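Local coordinates for protein KLLA0B12012p (Kluyveromyces lactis, PDB 6Y3P) that probably binds ATP and a metal ion through this C-terminal ATP-grasp domain of Pby1, a direct partner of the mRNA decapping enzyme Dcp2, at residues Ile10-Pro15 against Tyr19-Leu24; Gly53-Leu58 against Asn347-Phe352; Asp368-Ile373 against Ser389-Val394; Asp61-Met64 against Leu68-Ala71; Ile75-Ile80 against Ser325-Gly330. One frame throughout, in Å; residues are numbered along the deposited sequence.

Contact 1 of 5, residues Ile10-Pro15 against Tyr19-Leu24; sequences IVLTIP and YIYGPL
L12, the last residue of strand 8-12, lies against the ring of Y21 and a methyl of L24 on the first turn of helix 21-31. Its two methyls divide the work. CD2 meets the Y21 ring obliquely, 3.7 Å from CE1, while CD1 reaches L24 CD1 at 3.9 Å. The first torsion of L12 (chi1 -171°) carries CG toward the helix, and the second (chi2 55°) sends CD2 to the ring and CD1 to the leucine. Beyond the strand end the backbone turns, and the carbonyl oxygen of I14 comes to 3.7 Å from CD1 of Y21. I14 continues the apolar strip, its CD1 meeting I20 CD1 at 4.2 Å with the two side chains crossing at about a right angle. L12, I14, I20 and L24 all also touch Y52 of strand 48-52, and F367 of helix 357-375 covers I20 and L24, so this half is buried.

Toward P15 the contact thins out. The proline is exposed and its CB points away, leaving the approach of P15 O to Y21 CB at 4.1 Å. Y21 itself is partly exposed, and its side chain touches R39. Within this first beta-alpha-beta unit of the domain, the contact is made by apolar side chains and by two carbonyl oxygens against the tyrosine; the fit between helix and strand end rests on shape and burial, consistent with apolar packing.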
# COMPACT_ATOMS: atom_id res chain seq x y z
N ILE A 10 9.50 14.12 -23.00
CA ILE A 10 9.06 12.97 -22.20
C ILE A 10 10.12 11.88 -22.37
O ILE A 10 10.41 11.49 -23.49
CB ILE A 10 7.62 12.46 -22.56
CG1 ILE A 10 6.53 13.40 -22.01
CG2 ILE A 10 7.37 11.03 -22.02
CD1 ILE A 10 5.16 13.31 -22.74
N VAL A 11 10.68 11.38 -21.25
CA VAL A 11 11.72 10.33 -21.20
C VAL A 11 11.14 9.07 -20.55
O VAL A 11 10.73 9.10 -19.39
CB VAL A 11 13.02 10.81 -20.48
CG1 VAL A 11 14.10 9.74 -20.50
CG2 VAL A 11 13.56 12.12 -21.06
N LEU A 12 11.11 7.96 -21.29
CA LEU A 12 10.59 6.67 -20.83
C LEU A 12 11.72 5.65 -20.85
O LEU A 12 11.99 5.06 -21.88
CB LEU A 12 9.43 6.23 -21.75
CG LEU A 12 8.56 5.01 -21.35
CD1 LEU A 12 7.96 5.17 -19.94
CD2 LEU A 12 7.44 4.80 -22.37
N THR A 13 12.42 5.50 -19.70
CA THR A 13 13.60 4.63 -19.53
C THR A 13 13.26 3.20 -19.09
O THR A 13 14.15 2.37 -18.88
CB THR A 13 14.63 5.27 -18.59
OG1 THR A 13 14.04 5.46 -17.30
CG2 THR A 13 15.16 6.59 -19.13
N ILE A 14 11.97 2.90 -18.97
CA ILE A 14 11.50 1.59 -18.59
C ILE A 14 11.74 0.59 -19.72
O ILE A 14 11.49 0.91 -20.89
CB ILE A 14 10.03 1.70 -18.11
CG1 ILE A 14 10.02 1.70 -16.59
CG2 ILE A 14 9.08 0.64 -18.69
CD1 ILE A 14 9.06 2.56 -16.01
N PRO A 15 12.28 -0.61 -19.38
CA PRO A 15 12.50 -1.63 -20.41
C PRO A 15 11.22 -1.93 -21.17
O PRO A 15 10.14 -2.03 -20.57
CB PRO A 15 12.97 -2.84 -19.60
CG PRO A 15 13.56 -2.25 -18.37
CD PRO A 15 12.67 -1.11 -18.05
N TYR A 19 5.41 -4.62 -18.66
CA TYR A 19 3.96 -4.65 -18.86
C TYR A 19 3.33 -3.27 -19.16
O TYR A 19 2.47 -3.16 -20.04
CB TYR A 19 3.29 -5.29 -17.61
CG TYR A 19 1.81 -5.58 -17.77
CD1 TYR A 19 1.37 -6.67 -18.51
CD2 TYR A 19 0.85 -4.77 -17.17
CE1 TYR A 19 0.01 -6.93 -18.68
CE2 TYR A 19 -0.51 -5.02 -17.33
CZ TYR A 19 -0.93 -6.11 -18.08
OH TYR A 19 -2.26 -6.37 -18.23
N ILE A 20 3.79 -2.21 -18.45
CA ILE A 20 3.26 -0.84 -18.55
C ILE A 20 3.81 0.02 -19.71
O ILE A 20 3.30 1.12 -19.91
CB ILE A 20 3.43 -0.12 -17.18
CG1 ILE A 20 4.93 0.02 -16.78
CG2 ILE A 20 2.64 -0.89 -16.11
CD1 ILE A 20 5.22 0.99 -15.64
N TYR A 21 4.82 -0.48 -20.48
CA TYR A 21 5.46 0.27 -21.58
C TYR A 21 4.47 0.67 -22.71
O TYR A 21 4.35 1.86 -23.01
CB TYR A 21 6.70 -0.46 -22.13
CG TYR A 21 7.40 0.29 -23.24
CD1 TYR A 21 8.42 1.21 -22.95
CD2 TYR A 21 7.07 0.08 -24.57
CE1 TYR A 21 9.05 1.92 -23.97
CE2 TYR A 21 7.71 0.78 -25.60
CZ TYR A 21 8.71 1.68 -25.29
OH TYR A 21 9.33 2.35 -26.33
N GLY A 22 3.81 -0.33 -23.32
CA GLY A 22 2.80 -0.13 -24.36
C GLY A 22 1.72 0.83 -23.90
O GLY A 22 1.55 1.88 -24.55
N PRO A 23 1.05 0.55 -22.74
CA PRO A 23 0.05 1.50 -22.20
C PRO A 23 0.55 2.94 -22.05
O PRO A 23 -0.15 3.86 -22.48
CB PRO A 23 -0.30 0.89 -20.83
CG PRO A 23 -0.05 -0.55 -20.99
CD PRO A 23 1.15 -0.65 -21.87
N LEU A 24 1.76 3.13 -21.46
CA LEU A 24 2.34 4.46 -21.27
C LEU A 24 2.58 5.20 -22.58
O LEU A 24 2.29 6.40 -22.66
CB LEU A 24 3.62 4.42 -20.43
CG LEU A 24 3.45 4.38 -18.93
CD1 LEU A 24 4.71 3.89 -18.27
CD2 LEU A 24 3.04 5.74 -18.40

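Contact 2 of 5, residues Gly53-Leu58 against Asn347-Phe352; sequences GDYEQL and NAFPDF
F349 lays one ring face against Y55, with G53 and L58 at its edge, and is the one residue of 347-352 that meets the other segment. The later segment starts at N347, at the end of strand 341-347, where the backbone pairs with G330 of the neighbouring strand. A348 follows and leads the chain off the sheet, its side chain resting on E327. F349 then adopts positive backbone angles (phi 45°), an uncommon conformation for a residue with a side chain, and its CB points toward 53-58.

Y55 CB sits over one face of the phenyl ring, 3.8 Å from its centroid and almost on the normal, a CH-pi contact. From there the tyrosine ring presents its edge to the same phenyl face in an offset edge-to-face pair, with planes at 62° and Y55 CD1 3.6 Å from F349 CE1. At the rim, G53 O lies in the ring plane, 3.5 Å from F349 CE2. L58 CD1 stands 4.2 Å from F349 CZ. The loop that receives the ring is braced from within: Q57 OE1 accepts from D54 N at 2.8 Å. Next comes P350, whose side chain touches R218 and Y220, and at F352 the chain turns its ring to Y220 and F367.

Two loops thus meet through an aromatic pair, one leaving strand 48-52 of the N-terminal parallel sheet and the other leaving strand 341-347 of the six-stranded antiparallel sheet, in the tubulin-tyrosine ligase family of the ATP-grasp fold.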
# COMPACT_ATOMS: atom_id res chain seq x y z
N GLY A 53 10.41 6.41 -15.21
CA GLY A 53 11.40 5.35 -15.09
C GLY A 53 11.19 4.45 -13.89
O GLY A 53 10.26 4.65 -13.11
N ASP A 54 12.04 3.42 -13.75
CA ASP A 54 12.09 2.53 -12.59
C ASP A 54 12.79 3.37 -11.52
O ASP A 54 13.45 4.34 -11.89
CB ASP A 54 12.87 1.24 -12.89
CG ASP A 54 12.14 0.31 -13.83
OD1 ASP A 54 10.93 0.05 -13.60
OD2 ASP A 54 12.76 -0.16 -14.81
N TYR A 55 12.57 3.06 -10.22
CA TYR A 55 13.10 3.88 -9.13
C TYR A 55 14.56 4.24 -9.26
O TYR A 55 14.90 5.42 -9.15
CB TYR A 55 12.82 3.27 -7.74
CG TYR A 55 13.20 4.23 -6.63
CD1 TYR A 55 12.56 5.46 -6.49
CD2 TYR A 55 14.26 3.93 -5.77
CE1 TYR A 55 12.93 6.35 -5.49
CE2 TYR A 55 14.65 4.83 -4.77
CZ TYR A 55 13.97 6.04 -4.62
OH TYR A 55 14.34 6.91 -3.62
N GLU A 56 15.41 3.25 -9.57
CA GLU A 56 16.85 3.42 -9.72
C GLU A 56 17.26 4.24 -10.94
O GLU A 56 18.36 4.80 -10.92
CB GLU A 56 17.58 2.05 -9.72
CG GLU A 56 17.67 1.36 -8.35
CD GLU A 56 17.82 2.20 -7.09
OE1 GLU A 56 17.02 2.00 -6.15
OE2 GLU A 56 18.73 3.06 -7.03
N GLN A 57 16.41 4.34 -12.01
CA GLN A 57 16.78 5.13 -13.21
C GLN A 57 16.53 6.64 -12.98
O GLN A 57 17.07 7.49 -13.71
CB GLN A 57 16.03 4.67 -14.47
CG GLN A 57 16.19 3.20 -14.85
CD GLN A 57 15.07 2.69 -15.73
OE1 GLN A 57 13.95 3.21 -15.77
NE2 GLN A 57 15.33 1.61 -16.43
N LEU A 58 15.69 6.98 -11.99
CA LEU A 58 15.39 8.40 -11.75
C LEU A 58 16.53 9.15 -11.06
O LEU A 58 17.36 8.53 -10.39
CB LEU A 58 14.06 8.57 -11.01
CG LEU A 58 12.84 7.89 -11.62
CD1 LEU A 58 11.66 8.01 -10.69
CD2 LEU A 58 12.49 8.45 -12.99
N ASN A 347 2.83 0.05 -0.91
CA ASN A 347 3.97 -0.41 -1.69
C ASN A 347 4.29 0.58 -2.81
O ASN A 347 3.42 0.92 -3.61
CB ASN A 347 3.74 -1.81 -2.27
CG ASN A 347 3.53 -2.87 -1.22
OD1 ASN A 347 4.43 -3.23 -0.46
ND2 ASN A 347 2.31 -3.37 -1.15
N ALA A 348 5.53 1.03 -2.82
CA ALA A 348 6.13 1.89 -3.82
C ALA A 348 6.52 0.97 -4.96
O ALA A 348 6.85 -0.20 -4.72
CB ALA A 348 7.40 2.54 -3.26
N PHE A 349 6.48 1.50 -6.19
CA PHE A 349 6.85 0.82 -7.43
C PHE A 349 6.25 -0.61 -7.50
O PHE A 349 6.98 -1.61 -7.62
CB PHE A 349 8.38 0.89 -7.63
CG PHE A 349 8.79 2.29 -8.07
CD1 PHE A 349 8.87 3.33 -7.14
CD2 PHE A 349 9.01 2.58 -9.41
CE1 PHE A 349 9.19 4.62 -7.55
CE2 PHE A 349 9.31 3.88 -9.82
CZ PHE A 349 9.42 4.89 -8.89
N PRO A 350 4.90 -0.71 -7.36
CA PRO A 350 4.26 -2.04 -7.38
C PRO A 350 4.36 -2.74 -8.74
O PRO A 350 4.51 -2.07 -9.76
CB PRO A 350 2.79 -1.72 -7.06
CG PRO A 350 2.61 -0.31 -7.56
CD PRO A 350 3.89 0.36 -7.23
N ASP A 351 4.28 -4.08 -8.74
CA ASP A 351 4.30 -4.82 -9.99
C ASP A 351 2.89 -4.71 -10.55
O ASP A 351 1.93 -5.09 -9.90
CB ASP A 351 4.74 -6.31 -9.81
CG ASP A 351 5.23 -7.03 -11.07
OD1 ASP A 351 5.54 -6.34 -12.09
OD2 ASP A 351 5.35 -8.28 -11.04
N PHE A 352 2.78 -4.05 -11.70
CA PHE A 352 1.54 -3.85 -12.42
C PHE A 352 1.25 -5.05 -13.34
O PHE A 352 0.14 -5.14 -13.85
CB PHE A 352 1.58 -2.55 -13.24
CG PHE A 352 1.72 -1.27 -12.44
CD1 PHE A 352 0.61 -0.68 -11.84
CD2 PHE A 352 2.95 -0.64 -12.31
CE1 PHE A 352 0.74 0.50 -11.10
CE2 PHE A 352 3.08 0.52 -11.55
CZ PHE A 352 1.98 1.09 -10.96

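Contact 3 of 5, residues Asp368-Ile373 against Ser389-Val394; sequences DDVVSI and SKFVEV
A helix-on-sheet interface in the ATP-grasp domain is formed here, where helix 357-375 lies against the start of strand 391-396 and F391 packs at the join. Within these short segments the axes approach to 10.1 Å and their directions differ by 58°. F391 swings its ring out from the strand toward the helix (chi1 -156°), where D369, V370 and I373 receive it.

D369 covers one ring face with its methylene: CB lies 3.6 Å from F391 CG, displaced from the centre toward the rim, in a CH-pi contact. It is the methylene, not the carboxylate, that lies over the face. The two side chains slide past each other in opposite directions, and this brings D369 OD2 back to 3.6 Å from F391 CB, near the root of the phenylalanine. One turn on, I373 CD1 comes obliquely to 3.6 Å from F391 CD2. V370 reaches the far end of the ring, where its CG2 branch is 3.9 Å from F391 CZ.

Each partner is also ordered from within. The S389 hydroxyl accepts from F391 N at 3.2 Å, an ST turn that shapes the backbone just before the strand. In the helix, D368 O takes two donors, S372 N and S372 OG, from opposite faces of its carbonyl plane.

F391 also stacks on F230 of strand 228-239, the antiparallel neighbour of strand 391-396, and Y232 of that strand touches D369. V371 and S372 of the helix turn instead to helix 21-31, so helix 357-375 lies between that helix and the sheet.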
# COMPACT_ATOMS: atom_id res chain seq x y z
N ASP A 368 -3.92 5.97 -18.72
CA ASP A 368 -4.64 6.98 -19.49
C ASP A 368 -4.99 8.17 -18.56
O ASP A 368 -4.73 9.32 -18.91
CB ASP A 368 -5.90 6.38 -20.10
CG ASP A 368 -6.42 7.22 -21.24
OD1 ASP A 368 -5.80 7.19 -22.34
OD2 ASP A 368 -7.37 8.01 -21.01
N ASP A 369 -5.53 7.88 -17.36
CA ASP A 369 -5.92 8.86 -16.35
C ASP A 369 -4.74 9.58 -15.76
O ASP A 369 -4.81 10.80 -15.59
CB ASP A 369 -6.75 8.20 -15.25
CG ASP A 369 -8.09 7.63 -15.71
OD1 ASP A 369 -8.62 8.12 -16.74
OD2 ASP A 369 -8.61 6.70 -15.04
N VAL A 370 -3.64 8.85 -15.48
CA VAL A 370 -2.42 9.40 -14.89
C VAL A 370 -1.83 10.43 -15.84
O VAL A 370 -1.56 11.56 -15.43
CB VAL A 370 -1.40 8.29 -14.50
CG1 VAL A 370 -0.03 8.87 -14.19
CG2 VAL A 370 -1.92 7.47 -13.32
N VAL A 371 -1.70 10.07 -17.12
CA VAL A 371 -1.17 10.97 -18.14
C VAL A 371 -2.12 12.15 -18.44
O VAL A 371 -1.66 13.29 -18.42
CB VAL A 371 -0.76 10.17 -19.41
CG1 VAL A 371 -0.36 11.09 -20.55
CG2 VAL A 371 0.37 9.19 -19.09
N SER A 372 -3.42 11.90 -18.64
CA SER A 372 -4.39 12.95 -18.97
C SER A 372 -4.73 13.94 -17.84
O SER A 372 -5.21 15.04 -18.14
CB SER A 372 -5.68 12.34 -19.52
OG SER A 372 -6.34 11.54 -18.55
N ILE A 373 -4.51 13.53 -16.55
CA ILE A 373 -4.88 14.36 -15.39
C ILE A 373 -3.67 14.90 -14.61
O ILE A 373 -3.70 16.05 -14.15
CB ILE A 373 -5.88 13.56 -14.48
CG1 ILE A 373 -7.20 13.30 -15.25
CG2 ILE A 373 -6.15 14.26 -13.11
CD1 ILE A 373 -8.08 12.22 -14.72
N SER A 389 -15.85 9.61 -13.91
CA SER A 389 -14.44 9.23 -13.80
C SER A 389 -14.19 8.18 -12.73
O SER A 389 -14.76 8.24 -11.64
CB SER A 389 -13.59 10.46 -13.51
OG SER A 389 -12.21 10.13 -13.51
N LYS A 390 -13.30 7.23 -13.02
CA LYS A 390 -12.90 6.22 -12.05
C LYS A 390 -11.58 6.63 -11.35
O LYS A 390 -11.09 5.89 -10.50
CB LYS A 390 -12.85 4.82 -12.68
CG LYS A 390 -14.19 4.45 -13.32
CD LYS A 390 -14.72 3.12 -12.86
CE LYS A 390 -16.00 2.78 -13.58
NZ LYS A 390 -17.17 3.43 -12.93
N PHE A 391 -11.05 7.82 -11.69
CA PHE A 391 -9.84 8.43 -11.11
C PHE A 391 -10.35 9.58 -10.24
O PHE A 391 -10.58 10.68 -10.72
CB PHE A 391 -8.92 8.94 -12.22
CG PHE A 391 -7.46 9.06 -11.85
CD1 PHE A 391 -6.71 7.93 -11.54
CD2 PHE A 391 -6.81 10.29 -11.95
CE1 PHE A 391 -5.34 8.04 -11.28
CE2 PHE A 391 -5.43 10.39 -11.70
CZ PHE A 391 -4.71 9.26 -11.36
N VAL A 392 -10.59 9.28 -8.97
CA VAL A 392 -11.23 10.21 -8.05
C VAL A 392 -10.26 10.97 -7.14
O VAL A 392 -9.47 10.36 -6.42
CB VAL A 392 -12.29 9.41 -7.24
CG1 VAL A 392 -13.10 10.31 -6.30
CG2 VAL A 392 -13.21 8.61 -8.17
N GLU A 393 -10.37 12.31 -7.14
CA GLU A 393 -9.58 13.16 -6.27
C GLU A 393 -10.16 13.10 -4.86
O GLU A 393 -11.28 13.58 -4.64
CB GLU A 393 -9.56 14.59 -6.77
CG GLU A 393 -8.42 15.37 -6.16
CD GLU A 393 -8.61 16.86 -6.31
OE1 GLU A 393 -9.21 17.47 -5.40
OE2 GLU A 393 -8.26 17.39 -7.38
N VAL A 394 -9.39 12.51 -3.90
CA VAL A 394 -9.83 12.28 -2.53
C VAL A 394 -9.22 13.27 -1.53
O VAL A 394 -9.70 13.39 -0.40
CB VAL A 394 -9.61 10.80 -2.09
CG1 VAL A 394 -10.36 9.85 -3.00
CG2 VAL A 394 -8.12 10.44 -2.04

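Contact 4 of 5, residues Asp61-Met64 against Leu68-Ala71; sequences DQLM and LYHA
L63 and Q62, in the short, weakly bonded helix 60-65, meet Y69 of strand 69-71 within the beta-alpha-beta unit made by strand 48-52, this helix and the strand. The tyrosine extends from the strand, and its ring runs alongside the helix backbone. Its CD2 comes to 3.6 Å from L63 N, while L63 CA lies at the ring edge, in its plane. L63 CB follows at 3.9 Å from Y69 CD2, and Q62 CB stands over one ring face. At the base of the side chain, Y69 CB approaches the carbonyl oxygen of Q62 at 3.6 Å.

Q62 bends at its second torsion (chi2 -109°), its amide oxygen accepts from N66 ND2, and of its side chain only CB comes near the tyrosine ring. The polar end of Y69 likewise finds its partners elsewhere: the hydroxyl bonds with H51 ND1 and with the backbone N of D59, which fixes the hydroxyl end of the ring. The backbone oxygens of L63 and Y69 share one further donor, N324 ND2, which links helix and strand through a third residue.

L63 sends one branch, CD1, past the tyrosine to the next residues of the strand. The second torsion of the leucine (chi2 66°) sets the fork so that L63 CD1 lies 3.8 Å from the carbonyl oxygen of Y69 and 4.1 Å from A71 CB.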
# COMPACT_ATOMS: atom_id res chain seq x y z
N ASP A 61 18.57 13.96 -7.28
CA ASP A 61 19.27 15.24 -7.11
C ASP A 61 18.75 16.30 -8.09
O ASP A 61 18.63 17.47 -7.72
CB ASP A 61 20.80 15.06 -7.22
CG ASP A 61 21.39 14.19 -6.11
OD1 ASP A 61 21.76 13.03 -6.41
OD2 ASP A 61 21.46 14.65 -4.95
N GLN A 62 18.44 15.90 -9.34
CA GLN A 62 17.89 16.78 -10.38
C GLN A 62 16.40 17.09 -10.16
O GLN A 62 15.86 18.02 -10.76
CB GLN A 62 18.13 16.17 -11.77
CG GLN A 62 19.43 16.60 -12.39
CD GLN A 62 19.22 17.53 -13.54
OE1 GLN A 62 18.85 18.70 -13.36
NE2 GLN A 62 19.49 17.06 -14.74
N LEU A 63 15.73 16.29 -9.31
CA LEU A 63 14.32 16.46 -8.98
C LEU A 63 14.18 17.52 -7.89
O LEU A 63 13.21 18.29 -7.90
CB LEU A 63 13.72 15.10 -8.53
CG LEU A 63 12.25 15.03 -8.13
CD1 LEU A 63 11.31 15.30 -9.31
CD2 LEU A 63 11.94 13.67 -7.56
N MET A 64 15.12 17.54 -6.94
CA MET A 64 15.09 18.51 -5.84
C MET A 64 15.80 19.82 -6.16
O MET A 64 15.62 20.79 -5.42
CB MET A 64 15.60 17.90 -4.53
CG MET A 64 17.01 17.39 -4.61
SD MET A 64 17.53 16.81 -3.00
CE MET A 64 18.58 15.45 -3.47
N LEU A 68 12.65 21.90 -13.93
CA LEU A 68 12.33 21.49 -15.29
C LEU A 68 12.11 20.00 -15.36
O LEU A 68 11.36 19.54 -16.21
CB LEU A 68 13.44 21.91 -16.27
CG LEU A 68 13.51 23.39 -16.63
CD1 LEU A 68 14.69 23.68 -17.56
CD2 LEU A 68 12.23 23.85 -17.25
N TYR A 69 12.78 19.25 -14.46
CA TYR A 69 12.76 17.78 -14.38
C TYR A 69 11.62 17.26 -13.52
O TYR A 69 11.52 17.58 -12.34
CB TYR A 69 14.11 17.28 -13.86
CG TYR A 69 14.21 15.77 -13.68
CD1 TYR A 69 14.41 14.93 -14.78
CD2 TYR A 69 14.21 15.20 -12.41
CE1 TYR A 69 14.58 13.56 -14.61
CE2 TYR A 69 14.37 13.82 -12.24
CZ TYR A 69 14.56 13.01 -13.34
OH TYR A 69 14.77 11.67 -13.16
N HIS A 70 10.76 16.45 -14.12
CA HIS A 70 9.63 15.81 -13.44
C HIS A 70 9.83 14.34 -13.55
O HIS A 70 10.32 13.85 -14.56
CB HIS A 70 8.28 16.24 -14.04
CG HIS A 70 8.07 17.72 -14.03
ND1 HIS A 70 8.90 18.58 -14.75
CD2 HIS A 70 7.11 18.45 -13.43
CE1 HIS A 70 8.44 19.80 -14.53
NE2 HIS A 70 7.36 19.77 -13.75
N ALA A 71 9.57 13.64 -12.47
CA ALA A 71 9.76 12.20 -12.39
C ALA A 71 8.52 11.51 -11.77
O ALA A 71 7.70 12.15 -11.12
CB ALA A 71 11.02 11.89 -11.58

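Contact 5 of 5, residues Ile75-Ile80 against Ser325-Gly330; sequences IYRKAI and SLETFG
R77 and E327 form a salt bridge between the N-cap position of helix 78-81 and strand 326-335, a strand of the six-stranded antiparallel sheet in this ATP-grasp domain. R77 NH2 is 2.8 Å from E327 OE2, and the same nitrogen also makes a weak hydrogen bond to E327 OE1 at 3.3 Å. One guanidinium nitrogen thus faces both carboxylate oxygens. The carboxylate carbon lies in the guanidinium plane at its edge, although the two flat groups are turned 37° from each other. E327 reaches out from the strand as an extended chain. The arginine approaches it at about a right angle after a bend at chi2 (-104°).

OE1 of the glutamate has another donor in Y74 N, close to the arginine in sequence, so the buried carboxylate is shared between a charged side chain and a main-chain amide. The guanidinium of R77 in turn makes a cation-pi contact with Y55.

Beneath the ion pair the packing is apolar. E327 CG lies 3.8 Å above one face of the F329 ring, offset toward its rim, and R77 CG comes to the ring edge at 4.4 Å from F329 CE2. I80, in the first turn of the helix, with its N bonded to R77 O, is further covered by F308 and A311 of helix 290-313. Its CD1 lies over the opposite face of the F329 ring, offset toward the rim, 4.2 Å from F329 CE2.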
# COMPACT_ATOMS: atom_id res chain seq x y z
N ILE A 75 10.57 12.02 -3.22
CA ILE A 75 11.86 11.83 -2.56
C ILE A 75 11.69 11.25 -1.15
O ILE A 75 12.31 10.24 -0.83
CB ILE A 75 12.69 13.13 -2.61
CG1 ILE A 75 13.17 13.39 -4.05
CG2 ILE A 75 13.89 13.07 -1.65
CD1 ILE A 75 13.85 14.72 -4.30
N TYR A 76 10.85 11.90 -0.31
CA TYR A 76 10.62 11.51 1.08
C TYR A 76 9.29 10.79 1.22
O TYR A 76 8.25 11.43 1.33
CB TYR A 76 10.68 12.74 2.02
CG TYR A 76 12.02 13.44 2.04
CD1 TYR A 76 13.12 12.89 2.69
CD2 TYR A 76 12.20 14.65 1.37
CE1 TYR A 76 14.36 13.51 2.67
CE2 TYR A 76 13.42 15.30 1.38
CZ TYR A 76 14.50 14.73 2.03
OH TYR A 76 15.72 15.37 2.05
N ARG A 77 9.31 9.46 1.19
CA ARG A 77 8.07 8.73 1.30
C ARG A 77 8.16 7.53 2.27
O ARG A 77 7.22 6.75 2.36
CB ARG A 77 7.55 8.36 -0.10
CG ARG A 77 8.29 7.26 -0.82
CD ARG A 77 9.20 7.74 -1.93
NE ARG A 77 10.21 6.70 -2.16
CZ ARG A 77 10.14 5.79 -3.12
NH1 ARG A 77 11.06 4.84 -3.21
NH2 ARG A 77 9.15 5.82 -4.01
N LYS A 78 9.26 7.43 3.03
CA LYS A 78 9.56 6.38 4.03
C LYS A 78 8.47 6.26 5.10
O LYS A 78 8.16 5.15 5.54
CB LYS A 78 10.94 6.64 4.66
CG LYS A 78 11.19 6.06 6.04
CD LYS A 78 12.66 5.94 6.33
CE LYS A 78 12.89 5.39 7.70
NZ LYS A 78 14.32 5.04 7.93
N ALA A 79 7.88 7.41 5.49
CA ALA A 79 6.79 7.54 6.46
C ALA A 79 5.52 6.78 6.04
O ALA A 79 4.66 6.55 6.89
CB ALA A 79 6.49 9.02 6.71
N ILE A 80 5.37 6.40 4.75
CA ILE A 80 4.19 5.64 4.31
C ILE A 80 4.58 4.30 3.65
O ILE A 80 3.87 3.33 3.85
CB ILE A 80 3.15 6.45 3.45
CG1 ILE A 80 3.59 6.65 1.98
CG2 ILE A 80 2.80 7.79 4.11
CD1 ILE A 80 2.48 7.01 1.02
N SER A 325 6.80 16.14 -8.88
CA SER A 325 6.72 14.69 -8.75
C SER A 325 5.29 14.23 -8.88
O SER A 325 4.37 15.00 -8.62
CB SER A 325 7.23 14.24 -7.38
OG SER A 325 8.59 14.56 -7.20
N LEU A 326 5.12 12.98 -9.28
CA LEU A 326 3.88 12.22 -9.24
C LEU A 326 4.28 10.81 -8.87
O LEU A 326 5.44 10.45 -9.07
CB LEU A 326 2.97 12.27 -10.50
CG LEU A 326 3.45 11.66 -11.83
CD1 LEU A 326 3.41 10.11 -11.81
CD2 LEU A 326 2.55 12.12 -12.92
N GLU A 327 3.39 10.03 -8.29
CA GLU A 327 3.73 8.66 -7.95
C GLU A 327 2.49 7.84 -7.80
O GLU A 327 1.55 8.28 -7.14
CB GLU A 327 4.62 8.56 -6.69
CG GLU A 327 5.22 7.16 -6.53
CD GLU A 327 6.31 6.94 -5.51
OE1 GLU A 327 6.87 7.94 -5.01
OE2 GLU A 327 6.62 5.76 -5.21
N THR A 328 2.49 6.61 -8.36
CA THR A 328 1.36 5.74 -8.13
C THR A 328 1.85 4.62 -7.20
O THR A 328 2.88 3.99 -7.44
CB THR A 328 0.55 5.34 -9.37
OG1 THR A 328 0.37 3.92 -9.43
CG2 THR A 328 1.07 5.89 -10.65
N PHE A 329 1.14 4.47 -6.09
CA PHE A 329 1.46 3.49 -5.06
C PHE A 329 0.40 2.39 -5.09
O PHE A 329 -0.74 2.63 -5.52
CB PHE A 329 1.41 4.16 -3.67
CG PHE A 329 2.29 5.37 -3.47
CD1 PHE A 329 1.82 6.65 -3.74
CD2 PHE A 329 3.57 5.24 -2.93
CE1 PHE A 329 2.62 7.78 -3.51
CE2 PHE A 329 4.37 6.37 -2.69
CZ PHE A 329 3.89 7.63 -2.99
N GLY A 330 0.79 1.22 -4.58
CA GLY A 330 -0.08 0.07 -4.40
C GLY A 330 -0.52 -0.05 -2.95
O GLY A 330 0.28 -0.41 -2.09

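From the N terminus, contact 1 closes the short turn between strand 8-12 and helix 21-31. Contact 2 opens next, just after strand 48-52, and closes only at 347-352; contacts 4 and 5 both fall within this long loop, one after the other, contact 4 spanning a few residues and contact 5 some 245. Contact 3 comes last, bringing the C-terminal strand 391-396 back to helix 357-375. None cross. Contact 2 touches contacts 1, 4 and 5, with T13 and Q57 linking it to contact 1, and A71 with L326 joins contact 4 to contact 5. The N-terminal parallel sheet (contacts 1 and 4) is thereby tied to the six-stranded antiparallel sheet that contacts 3 and 5 reach.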